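Local coordinates for Sca-family protein (Rickettsia rickettsii, PDB 4LQ8) that is a rickettsial surface cell antigen, probably an effector acting on host cell adhesion, here represented by its N-terminal head domain, at residues A90-D94 with R95-E99. Residues are numbered along the deposited sequence; the frame is centred on the assembly and turned at random.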
loop_
_atom_site.group_PDB
_atom_site.type_symbol
_atom_site.label_atom_id
_atom_site.label_comp_id
_atom_site.label_asym_id
_atom_site.label_seq_id
_atom_site.Cartn_x
_atom_site.Cartn_y
_atom_site.Cartn_z
ATOM N N ALA A 90 -8.924 -6.983 26.813
ATOM C CA ALA A 90 -9.997 -7.305 27.771
ATOM C C ALA A 90 -10.201 -8.824 27.893
ATOM O O ALA A 90 -10.576 -9.297 28.957
ATOM C CB ALA A 90 -11.289 -6.635 27.355
ATOM N N ALA A 91 -9.891 -9.586 26.831
ATOM C CA ALA A 91 -10.006 -11.051 26.797
ATOM C C ALA A 91 -8.740 -11.783 27.290
ATOM O O ALA A 91 -8.693 -13.020 27.247
ATOM C CB ALA A 91 -10.357 -11.506 25.386
ATOM N N LEU A 92 -7.709 -11.037 27.737
ATOM C CA LEU A 92 -6.499 -11.660 28.262
ATOM C C LEU A 92 -6.786 -12.138 29.683
ATOM O O LEU A 92 -7.360 -11.388 30.477
ATOM C CB LEU A 92 -5.320 -10.663 28.301
ATOM C CG LEU A 92 -4.390 -10.545 27.092
ATOM C CD1 LEU A 92 -3.162 -9.746 27.460
ATOM C CD2 LEU A 92 -3.950 -11.893 26.568
ATOM N N THR A 93 -6.389 -13.373 30.002
ATOM C CA THR A 93 -6.546 -13.923 31.360
ATOM C C THR A 93 -5.522 -13.247 32.287
ATOM O O THR A 93 -5.824 -12.978 33.444
ATOM C CB THR A 93 -6.504 -15.479 31.379
ATOM O OG1 THR A 93 -5.343 -15.949 30.689
ATOM C CG2 THR A 93 -7.749 -16.112 30.755
ATOM N N ASP A 94 -4.335 -12.907 31.747
ATOM C CA ASP A 94 -3.310 -12.202 32.504
ATOM C C ASP A 94 -3.686 -10.709 32.544
ATOM O O ASP A 94 -3.421 -9.969 31.602
ATOM C CB ASP A 94 -1.915 -12.449 31.887
ATOM C CG ASP A 94 -0.744 -11.941 32.700
ATOM O OD1 ASP A 94 -0.967 -11.120 33.627
ATOM O OD2 ASP A 94 0.398 -12.290 32.359
ATOM N N ARG A 95 -4.353 -10.299 33.625
ATOM C CA ARG A 95 -4.832 -8.934 33.846
ATOM C C ARG A 95 -3.710 -7.936 34.103
ATOM O O ARG A 95 -3.846 -6.766 33.746
ATOM C CB ARG A 95 -5.902 -8.881 34.967
ATOM C CG ARG A 95 -7.149 -9.762 34.729
ATOM C CD ARG A 95 -7.787 -9.630 33.350
ATOM N NE ARG A 95 -8.032 -8.234 32.969
ATOM C CZ ARG A 95 -8.027 -7.789 31.719
ATOM N NH1 ARG A 95 -7.800 -8.625 30.709
ATOM N NH2 ARG A 95 -8.228 -6.504 31.467
ATOM N N ASP A 96 -2.615 -8.390 34.721
ATOM C CA ASP A 96 -1.415 -7.582 34.960
ATOM C C ASP A 96 -0.817 -7.183 33.610
ATOM O O ASP A 96 -0.527 -6.011 33.402
ATOM C CB ASP A 96 -0.384 -8.364 35.799
ATOM C CG ASP A 96 -0.874 -8.711 37.194
ATOM O OD1 ASP A 96 -1.727 -7.962 37.732
ATOM O OD2 ASP A 96 -0.399 -9.720 37.753
ATOM N N LEU A 97 -0.694 -8.142 32.676
ATOM C CA LEU A 97 -0.172 -7.879 31.333
ATOM C C LEU A 97 -1.136 -6.999 30.521
ATOM O O LEU A 97 -0.680 -6.070 29.850
ATOM C CB LEU A 97 0.151 -9.191 30.596
ATOM C CG LEU A 97 0.694 -9.082 29.146
ATOM C CD1 LEU A 97 1.988 -8.256 29.081
ATOM C CD2 LEU A 97 0.915 -10.463 28.560
ATOM N N ALA A 98 -2.464 -7.289 30.592
ATOM C CA ALA A 98 -3.512 -6.530 29.893
ATOM C C ALA A 98 -3.468 -5.063 30.294
ATOM O O ALA A 98 -3.497 -4.192 29.424
ATOM C CB ALA A 98 -4.883 -7.112 30.201
ATOM N N GLU A 99 -3.347 -4.791 31.607
ATOM C CA GLU A 99 -3.277 -3.424 32.149
ATOM C C GLU A 99 -1.961 -2.729 31.808
ATOM O O GLU A 99 -1.964 -1.537 31.508
ATOM C CB GLU A 99 -3.558 -3.414 33.665
ATOM C CG GLU A 99 -3.735 -2.031 34.281
ATOM C CD GLU A 99 -4.705 -1.036 33.648
ATOM O OE1 GLU A 99 -5.834 -1.430 33.267
ATOM O OE2 GLU A 99 -4.331 0.156 33.556
HETATM O O HOH W 1 -2.842 -11.797 36.118
#
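Asp94 is the N-cap of helix 95-111, and its carboxylate accepts the amide of Leu97, OD1 to N 3.1 Å, in a nearly straight bond (163°). With CG anti to the backbone N (chi1 -171°), the short side chain reaches forward over the first turn, and the amide meets OD1 from above the carboxylate plane. A water also donates to OD1. Asp94 O takes the amide of Ala98, the first bond of the regular helical pattern.

Bends at chi2 and chi3 curl the long chain of Arg95 back to the loop, where NH1 donates to Leu92 O at 2.8 Å, in the guanidinium plane and on a carbonyl lone pair. NH1 also bonds Leu89 O in helix 64-90, so one nitrogen ties both the loop and the preceding helix to the new one.

Two apolar contacts line the turn: Leu92 CB lies 4.1 Å from Ala98 CB, whose small methyl also lies over the rim of one guanidinium face, while Leu92 CD1 reaches Leu97 CG at 4.3 Å.

Aspartate suits a helix start: its short carboxylate serves a first-turn N-H lacking a preceding carbonyl, and the helix dipole probably stabilises its charge. Asp96 would share that field, though its OD2 lies 4.4 Å from Asp94 OD1 and the like charges may repel.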